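Local coordinates for uncharacterized protein (PDB 4R1D), which binds calcium and is probably a lipase of the alpha/beta-hydrolase family that serves the type VI secretion system and is bound by its probable inhibitor Tli4, at residues 282-287 / 506-511; 426-431 / 548-553; 217-222 / 262-267. All coordinates share one frame; numbering follows the deposited sequence.

Interaction 1 (282-287 / 506-511); sequences QPATGS and QAPALA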
loop_
_atom_site.group_PDB
_atom_site.type_symbol
_atom_site.label_atom_id
_atom_site.label_comp_id
_atom_site.label_asym_id
_atom_site.label_seq_id
_atom_site.Cartn_x
_atom_site.Cartn_y
_atom_site.Cartn_z
ATOM N N GLN A 282 -16.217 4.124 -4.505
ATOM C CA GLN A 282 -15.223 3.705 -5.482
ATOM C C GLN A 282 -14.803 4.895 -6.329
ATOM O O GLN A 282 -15.650 5.590 -6.865
ATOM C CB GLN A 282 -15.772 2.626 -6.417
ATOM C CG GLN A 282 -14.692 2.093 -7.354
ATOM C CD GLN A 282 -15.183 1.062 -8.357
ATOM O OE1 GLN A 282 -16.152 0.310 -8.113
ATOM N NE2 GLN A 282 -14.509 1.014 -9.500
ATOM N N PRO A 283 -13.497 5.123 -6.452
ATOM C CA PRO A 283 -13.009 6.088 -7.446
ATOM C C PRO A 283 -12.910 5.357 -8.795
ATOM O O PRO A 283 -11.816 4.984 -9.247
ATOM C CB PRO A 283 -11.625 6.447 -6.914
ATOM C CG PRO A 283 -11.150 5.183 -6.237
ATOM C CD PRO A 283 -12.405 4.535 -5.654
ATOM N N ALA A 284 -14.070 5.162 -9.422
ATOM C CA ALA A 284 -14.234 4.250 -10.549
ATOM C C ALA A 284 -13.356 4.666 -11.710
ATOM O O ALA A 284 -12.834 3.817 -12.444
ATOM C CB ALA A 284 -15.716 4.200 -10.984
ATOM N N THR A 285 -13.184 5.976 -11.861
ATOM C CA THR A 285 -12.355 6.500 -12.935
ATOM C C THR A 285 -11.167 7.272 -12.363
ATOM O O THR A 285 -10.490 8.004 -13.078
ATOM C CB THR A 285 -13.170 7.406 -13.877
ATOM O OG1 THR A 285 -13.799 8.450 -13.112
ATOM C CG2 THR A 285 -14.227 6.590 -14.619
ATOM N N GLY A 286 -10.910 7.109 -11.065
ATOM C CA GLY A 286 -9.747 7.752 -10.475
ATOM C C GLY A 286 -10.072 8.999 -9.675
ATOM O O GLY A 286 -11.232 9.230 -9.337
ATOM N N SER A 287 -9.047 9.789 -9.358
ATOM C CA SER A 287 -9.213 10.957 -8.489
ATOM C C SER A 287 -8.116 11.990 -8.709
ATOM O O SER A 287 -6.931 11.688 -8.571
ATOM C CB SER A 287 -9.182 10.539 -7.017
ATOM O OG SER A 287 -9.263 11.678 -6.181
ATOM N N GLN A 506 -19.706 9.072 -9.389
ATOM C CA GLN A 506 -20.936 8.817 -10.130
ATOM C C GLN A 506 -20.703 8.044 -11.437
ATOM O O GLN A 506 -21.647 7.786 -12.175
ATOM C CB GLN A 506 -21.689 10.127 -10.404
ATOM C CG GLN A 506 -21.043 10.956 -11.504
ATOM C CD GLN A 506 -21.768 12.270 -11.760
ATOM O OE1 GLN A 506 -22.779 12.571 -11.129
ATOM N NE2 GLN A 506 -21.245 13.054 -12.688
ATOM N N ALA A 507 -19.458 7.658 -11.726
ATOM C CA ALA A 507 -19.191 6.942 -12.978
ATOM C C ALA A 507 -19.964 5.625 -13.101
ATOM O O ALA A 507 -20.477 5.301 -14.179
ATOM C CB ALA A 507 -17.686 6.726 -13.194
ATOM N N PRO A 508 -20.044 4.847 -12.005
ATOM C CA PRO A 508 -20.815 3.603 -12.087
ATOM C C PRO A 508 -22.284 3.857 -12.461
ATOM O O PRO A 508 -22.838 3.121 -13.274
ATOM C CB PRO A 508 -20.689 3.025 -10.675
ATOM C CG PRO A 508 -19.319 3.522 -10.201
ATOM C CD PRO A 508 -19.277 4.946 -10.742
ATOM N N ALA A 509 -22.899 4.886 -11.890
ATOM C CA ALA A 509 -24.276 5.215 -12.254
ATOM C C ALA A 509 -24.347 5.534 -13.746
ATOM O O ALA A 509 -25.220 5.042 -14.454
ATOM C CB ALA A 509 -24.799 6.380 -11.426
ATOM N N LEU A 510 -23.402 6.331 -14.227
ATOM C CA LEU A 510 -23.388 6.688 -15.646
ATOM C C LEU A 510 -23.204 5.472 -16.556
ATOM O O LEU A 510 -23.686 5.456 -17.689
ATOM C CB LEU A 510 -22.321 7.752 -15.930
ATOM C CG LEU A 510 -22.603 9.096 -15.248
ATOM C CD1 LEU A 510 -21.458 10.093 -15.419
ATOM C CD2 LEU A 510 -23.912 9.686 -15.769
ATOM N N ALA A 511 -22.521 4.446 -16.057
ATOM C CA ALA A 511 -22.266 3.246 -16.841
ATOM C C ALA A 511 -23.420 2.250 -16.747
ATOM O O ALA A 511 -23.378 1.175 -17.347
ATOM C CB ALA A 511 -20.956 2.592 -16.418
#
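Ala284 packs its methyl group against the CD and CG of Pro508, where the CB of Ala284 is 3.6 Å from the CD of Pro508 and the CG of Pro508 lies almost as near. Beside this, the CB of Ala507 touches two methyls of the loop, 3.9 Å from the CB of Ala284 and 3.7 Å from the CG2 of Thr285. In Thr285, chi1 of 55° puts OG1 between the backbone N and the carbonyl carbon, leaving CG2, anti to the carbonyl carbon, to face Ala507. In the loop that leads from strand 274-280 of the central sheet to helix 289-296, Ala284 and Thr285 are the middle residues of a type I beta turn from Pro283 to Gly286, closed by a bond of 2.9 Å from Gly286 N to Pro283 O. Ser504 braces this turn, its OG bonding to Thr285 N and Gly286 O. Across the two segments there is no hydrogen bond, and the tight patch involves just the first two residues of the short helix 507-510. Beyond them the helix turns away from the loop: Leu510 and Ala511 touch nothing in 282-287 and are exposed to solvent.

Interaction 2 (426-431 / 548-553); sequences ETYAHY and ALYGVI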
loop_
_atom_site.group_PDB
_atom_site.type_symbol
_atom_site.label_atom_id
_atom_site.label_comp_id
_atom_site.label_asym_id
_atom_site.label_seq_id
_atom_site.Cartn_x
_atom_site.Cartn_y
_atom_site.Cartn_z
ATOM N N GLU A 426 -24.702 -7.390 -11.186
ATOM C CA GLU A 426 -25.468 -7.159 -9.965
ATOM C C GLU A 426 -24.663 -6.254 -9.029
ATOM O O GLU A 426 -24.215 -6.678 -7.967
ATOM C CB GLU A 426 -25.814 -8.483 -9.285
ATOM C CG GLU A 426 -26.436 -9.514 -10.243
ATOM C CD GLU A 426 -27.818 -9.090 -10.750
ATOM O OE1 GLU A 426 -28.465 -8.244 -10.107
ATOM O OE2 GLU A 426 -28.258 -9.615 -11.791
ATOM N N THR A 427 -24.485 -5.006 -9.446
ATOM C CA THR A 427 -23.661 -4.066 -8.708
ATOM C C THR A 427 -24.526 -3.026 -8.012
ATOM O O THR A 427 -25.376 -2.378 -8.648
ATOM C CB THR A 427 -22.656 -3.353 -9.643
ATOM O OG1 THR A 427 -21.671 -4.291 -10.093
ATOM C CG2 THR A 427 -21.955 -2.238 -8.897
ATOM N N TYR A 428 -24.317 -2.882 -6.707
ATOM C CA TYR A 428 -25.010 -1.880 -5.898
ATOM C C TYR A 428 -23.964 -0.930 -5.345
ATOM O O TYR A 428 -23.158 -1.298 -4.488
ATOM C CB TYR A 428 -25.779 -2.563 -4.757
ATOM C CG TYR A 428 -26.905 -3.444 -5.261
ATOM C CD1 TYR A 428 -26.647 -4.673 -5.879
ATOM C CD2 TYR A 428 -28.227 -3.031 -5.143
ATOM C CE1 TYR A 428 -27.698 -5.466 -6.367
ATOM C CE2 TYR A 428 -29.266 -3.815 -5.617
ATOM C CZ TYR A 428 -29.005 -5.012 -6.226
ATOM O OH TYR A 428 -30.073 -5.754 -6.678
ATOM N N ALA A 429 -23.945 0.291 -5.863
ATOM C CA ALA A 429 -22.882 1.224 -5.523
ATOM C C ALA A 429 -23.421 2.382 -4.680
ATOM O O ALA A 429 -24.552 2.812 -4.870
ATOM C CB ALA A 429 -22.257 1.754 -6.802
ATOM N N HIS A 430 -22.610 2.882 -3.751
ATOM C CA HIS A 430 -22.943 4.126 -3.055
ATOM C C HIS A 430 -21.697 5.014 -2.990
ATOM O O HIS A 430 -20.568 4.528 -3.027
ATOM C CB HIS A 430 -23.535 3.868 -1.654
ATOM C CG HIS A 430 -22.579 3.201 -0.710
ATOM N ND1 HIS A 430 -22.479 1.829 -0.599
ATOM C CD2 HIS A 430 -21.659 3.719 0.139
ATOM C CE1 HIS A 430 -21.540 1.532 0.286
ATOM N NE2 HIS A 430 -21.026 2.659 0.745
ATOM N N TYR A 431 -21.895 6.320 -2.929
ATOM C CA TYR A 431 -20.763 7.230 -2.930
ATOM C C TYR A 431 -21.156 8.571 -2.316
ATOM O O TYR A 431 -22.341 8.878 -2.195
ATOM C CB TYR A 431 -20.226 7.416 -4.357
ATOM C CG TYR A 431 -21.238 7.993 -5.326
ATOM C CD1 TYR A 431 -22.296 7.223 -5.799
ATOM C CD2 TYR A 431 -21.135 9.312 -5.766
ATOM C CE1 TYR A 431 -23.232 7.753 -6.687
ATOM C CE2 TYR A 431 -22.053 9.842 -6.652
ATOM C CZ TYR A 431 -23.095 9.062 -7.109
ATOM O OH TYR A 431 -24.015 9.597 -7.993
ATOM N N ALA A 548 -25.005 -1.023 1.956
ATOM C CA ALA A 548 -24.309 -2.308 1.939
ATOM C C ALA A 548 -25.249 -3.462 2.296
ATOM O O ALA A 548 -25.327 -4.462 1.583
ATOM C CB ALA A 548 -23.122 -2.285 2.887
ATOM N N LEU A 549 -25.968 -3.325 3.404
ATOM C CA LEU A 549 -26.870 -4.390 3.818
ATOM C C LEU A 549 -27.998 -4.582 2.806
ATOM O O LEU A 549 -28.390 -5.706 2.504
ATOM C CB LEU A 549 -27.415 -4.110 5.217
ATOM C CG LEU A 549 -26.344 -4.264 6.303
ATOM C CD1 LEU A 549 -26.786 -3.568 7.555
ATOM C CD2 LEU A 549 -26.058 -5.757 6.554
ATOM N N TYR A 550 -28.514 -3.475 2.278
ATOM C CA TYR A 550 -29.521 -3.533 1.226
ATOM C C TYR A 550 -28.998 -4.324 0.024
ATOM O O TYR A 550 -29.678 -5.211 -0.488
ATOM C CB TYR A 550 -29.904 -2.113 0.787
ATOM C CG TYR A 550 -30.810 -2.067 -0.405
ATOM C CD1 TYR A 550 -32.192 -2.104 -0.252
ATOM C CD2 TYR A 550 -30.293 -1.962 -1.694
ATOM C CE1 TYR A 550 -33.039 -2.050 -1.355
ATOM C CE2 TYR A 550 -31.137 -1.912 -2.806
ATOM C CZ TYR A 550 -32.503 -1.956 -2.623
ATOM O OH TYR A 550 -33.332 -1.917 -3.713
ATOM N N GLY A 551 -27.786 -4.006 -0.426
ATOM C CA GLY A 551 -27.191 -4.737 -1.527
ATOM C C GLY A 551 -27.093 -6.236 -1.248
ATOM O O GLY A 551 -27.425 -7.069 -2.092
ATOM N N VAL A 552 -26.649 -6.584 -0.047
ATOM C CA VAL A 552 -26.467 -7.996 0.290
ATOM C C VAL A 552 -27.793 -8.751 0.234
ATOM O O VAL A 552 -27.869 -9.859 -0.324
ATOM C CB VAL A 552 -25.807 -8.158 1.656
ATOM C CG1 VAL A 552 -25.874 -9.619 2.132
ATOM C CG2 VAL A 552 -24.359 -7.668 1.579
ATOM N N ILE A 553 -28.833 -8.146 0.802
ATOM C CA ILE A 553 -30.158 -8.757 0.764
ATOM C C ILE A 553 -30.667 -8.954 -0.671
ATOM O O ILE A 553 -31.142 -10.039 -1.032
ATOM C CB ILE A 553 -31.189 -7.959 1.564
ATOM C CG1 ILE A 553 -30.829 -7.967 3.058
ATOM C CG2 ILE A 553 -32.600 -8.543 1.316
ATOM C CD1 ILE A 553 -30.705 -9.387 3.662
#
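Strand 427-432 of the central parallel sheet lies against helix 542-556 where Tyr428 meets Gly551 and Tyr550, in a buried contact with no hydrogen bond across it. The two backbones come close, with 5.7 Å between the CA of Tyr428 and the CA of Gly551; Gly551, with no side chain, lets the helix lie close over Tyr428. Gly551 CA sits over one face of the Tyr428 ring, 4.0 Å from its CG, and is nearly as close to CB and CD2 of the same residue. With CG beside the backbone N (chi1 -65°), Tyr428 lays its ring along the helix instead of driving it end-on into the backbone.

Tyr550 reaches the same ring from one helical position earlier. Its CG is anti to the backbone N (chi1 173°), which brings CE2 of Tyr550 to 3.9 Å from both CE2 and CD2 of Tyr428, the two side chains crossing at about a right angle. This is helix-on-sheet packing of the alpha/beta-hydrolase fold: the backbone of Tyr428 is hydrogen-bonded to Val277 and His279 of strand 274-280, while Thr427 and Ala429 pair with Ala515 on the other flank. The phenol of Tyr550 is tied down at its far end by a hydrogen bond from its OH to Gly187 O, and its ring stacks on Trp546 of the same helix.

Two residues along the strand, His430 also points its CB toward the helix and packs on Ala544 and Ala547, just before 548-553. Both Leu549 and Val552 turn from the strand to pack on Leu155 of helix 141-155, the helix that carries the calcium ligand Glu152.

Interaction 3 (217-222 / 262-267); sequences QSALDV and ARALTQ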
loop_
_atom_site.group_PDB
_atom_site.type_symbol
_atom_site.label_atom_id
_atom_site.label_comp_id
_atom_site.label_asym_id
_atom_site.label_seq_id
_atom_site.Cartn_x
_atom_site.Cartn_y
_atom_site.Cartn_z
ATOM N N GLN A 217 -3.065 -7.348 -9.913
ATOM C CA GLN A 217 -2.511 -8.480 -9.179
ATOM C C GLN A 217 -3.284 -8.740 -7.876
ATOM O O GLN A 217 -3.450 -9.885 -7.456
ATOM C CB GLN A 217 -1.018 -8.272 -8.883
ATOM C CG GLN A 217 -0.433 -9.416 -8.083
ATOM C CD GLN A 217 -0.424 -10.720 -8.863
ATOM O OE1 GLN A 217 -0.058 -10.751 -10.037
ATOM N NE2 GLN A 217 -0.839 -11.806 -8.210
ATOM N N SER A 218 -3.767 -7.673 -7.246
ATOM C CA SER A 218 -4.560 -7.834 -6.031
ATOM C C SER A 218 -5.840 -8.634 -6.275
ATOM O O SER A 218 -6.333 -9.355 -5.390
ATOM C CB SER A 218 -4.864 -6.476 -5.393
ATOM O OG SER A 218 -3.681 -5.906 -4.856
ATOM N N ALA A 219 -6.405 -8.497 -7.466
ATOM C CA ALA A 219 -7.569 -9.301 -7.833
ATOM C C ALA A 219 -7.204 -10.782 -7.761
ATOM O O ALA A 219 -7.970 -11.594 -7.236
ATOM C CB ALA A 219 -8.056 -8.947 -9.235
ATOM N N LEU A 220 -6.029 -11.125 -8.286
ATOM C CA LEU A 220 -5.554 -12.508 -8.236
ATOM C C LEU A 220 -5.384 -12.962 -6.797
ATOM O O LEU A 220 -5.739 -14.091 -6.450
ATOM C CB LEU A 220 -4.236 -12.677 -8.991
ATOM C CG LEU A 220 -4.330 -12.833 -10.514
ATOM C CD1 LEU A 220 -5.148 -11.725 -11.151
ATOM C CD2 LEU A 220 -2.939 -12.909 -11.141
ATOM N N ASP A 221 -4.843 -12.086 -5.957
ATOM C CA ASP A 221 -4.635 -12.444 -4.555
ATOM C C ASP A 221 -5.962 -12.661 -3.825
ATOM O O ASP A 221 -6.061 -13.520 -2.944
ATOM C CB ASP A 221 -3.808 -11.376 -3.841
ATOM C CG ASP A 221 -2.396 -11.293 -4.378
ATOM O OD1 ASP A 221 -2.027 -12.157 -5.212
ATOM O OD2 ASP A 221 -1.650 -10.385 -3.956
ATOM N N VAL A 222 -6.982 -11.889 -4.193
ATOM C CA VAL A 222 -8.294 -12.047 -3.561
ATOM C C VAL A 222 -8.959 -13.351 -4.014
ATOM O O VAL A 222 -9.563 -14.072 -3.210
ATOM C CB VAL A 222 -9.207 -10.817 -3.815
ATOM C CG1 VAL A 222 -10.629 -11.093 -3.379
ATOM C CG2 VAL A 222 -8.648 -9.607 -3.079
ATOM N N ALA A 262 -12.092 -5.487 -7.063
ATOM C CA ALA A 262 -13.259 -6.324 -7.307
ATOM C C ALA A 262 -13.602 -6.389 -8.796
ATOM O O ALA A 262 -13.891 -7.446 -9.335
ATOM C CB ALA A 262 -14.454 -5.815 -6.518
ATOM N N ARG A 263 -13.566 -5.249 -9.467
ATOM C CA ARG A 263 -13.888 -5.247 -10.887
ATOM C C ARG A 263 -12.854 -6.005 -11.711
ATOM O O ARG A 263 -13.206 -6.727 -12.632
ATOM C CB ARG A 263 -14.087 -3.820 -11.393
ATOM C CG ARG A 263 -15.409 -3.203 -10.921
ATOM C CD ARG A 263 -15.449 -1.703 -11.185
ATOM N NE ARG A 263 -15.323 -1.441 -12.619
ATOM C CZ ARG A 263 -14.838 -0.322 -13.148
ATOM N NH1 ARG A 263 -14.416 0.676 -12.371
ATOM N NH2 ARG A 263 -14.772 -0.200 -14.472
ATOM N N ALA A 264 -11.573 -5.838 -11.380
ATOM C CA ALA A 264 -10.534 -6.629 -12.021
ATOM C C ALA A 264 -10.826 -8.118 -11.842
ATOM O O ALA A 264 -10.707 -8.900 -12.778
ATOM C CB ALA A 264 -9.160 -6.269 -11.459
ATOM N N LEU A 265 -11.231 -8.497 -10.633
ATOM C CA LEU A 265 -11.553 -9.887 -10.317
ATOM C C LEU A 265 -12.730 -10.450 -11.121
ATOM O O LEU A 265 -12.616 -11.511 -11.738
ATOM C CB LEU A 265 -11.849 -10.029 -8.820
ATOM C CG LEU A 265 -12.282 -11.424 -8.352
ATOM C CD1 LEU A 265 -11.256 -12.498 -8.702
ATOM C CD2 LEU A 265 -12.533 -11.398 -6.853
ATOM N N THR A 266 -13.861 -9.741 -11.125
ATOM C CA THR A 266 -15.055 -10.256 -11.795
ATOM C C THR A 266 -15.150 -9.940 -13.287
ATOM O O THR A 266 -15.787 -10.691 -14.024
ATOM C CB THR A 266 -16.368 -9.800 -11.129
ATOM O OG1 THR A 266 -16.549 -8.392 -11.302
ATOM C CG2 THR A 266 -16.377 -10.152 -9.636
ATOM N N GLN A 267 -14.518 -8.849 -13.722
ATOM C CA GLN A 267 -14.686 -8.350 -15.087
ATOM C C GLN A 267 -13.548 -8.675 -16.065
ATOM O O GLN A 267 -13.772 -8.710 -17.281
ATOM C CB GLN A 267 -14.949 -6.838 -15.074
ATOM C CG GLN A 267 -16.120 -6.409 -14.217
ATOM C CD GLN A 267 -17.374 -7.201 -14.512
ATOM O OE1 GLN A 267 -17.781 -8.061 -13.719
ATOM N NE2 GLN A 267 -17.999 -6.921 -15.656
#
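Ala219 sets its methyl over the backbone of the other helix, with CB 3.5 Å from Leu265 N and 3.7 Å from Ala264 CB. Small residues meeting at the crossing let the chains approach closely: the CA of Ala219 is 4.7 Å from the CA of Leu265, and the axes of the two short helical segments pass 8.0 Å apart. They cross at -71°, so the contact is confined to little more than one turn of each.

Leu265 extends toward the next turn of 217-222. Its CG is anti to the backbone N (chi1 177°), and the isobutyl branches divide their partners, CD1 lying 3.7 Å from Ala219 O and CD2 4.0 Å from Val222 CG1. The Val222 and Leu265 side chains run at about a right angle to each other. Helix 258-267 follows strand 250-255 of the central sheet, the place where alpha/beta hydrolases usually have the helix after the nucleophile elbow, and Ala262 on its inner face packs on that strand and on His279. Helix 215-238, which precedes strand 250-255 in the chain, crosses it on the side where Ala264 and Leu265 lie. On the side of 217-222 turned from this crossing, Gln217 NE2 gives a hydrogen bond of 3.2 Å to Asp221 OD1, nearly in the plane of its own amide but from above the carboxylate plane; Asp221 OD2 is held by Gln213.

How the interactions relate
From the N terminus, interaction 3 comes first: it closes the loop from helix 215-238 through strand 250-255 to helix 258-267, and is complete before the other two begin. Interaction 1 then opens after strand 274-280 and closes at helix 507-510, 219 residues later. Interaction 2 starts inside that span, at strand 427-432, and ends past it on helix 542-556, so interactions 1 and 2 cross. Arg263 of interaction 3 packs on Ala284 of interaction 1, while Gln506 CB touches Tyr431 OH to join interactions 1 and 2. Interaction 3 joins two helices, interaction 2 sets helix 542-556 on strand 427-432, and interaction 1 ties the loop after strand 274-280 to helix 507-510.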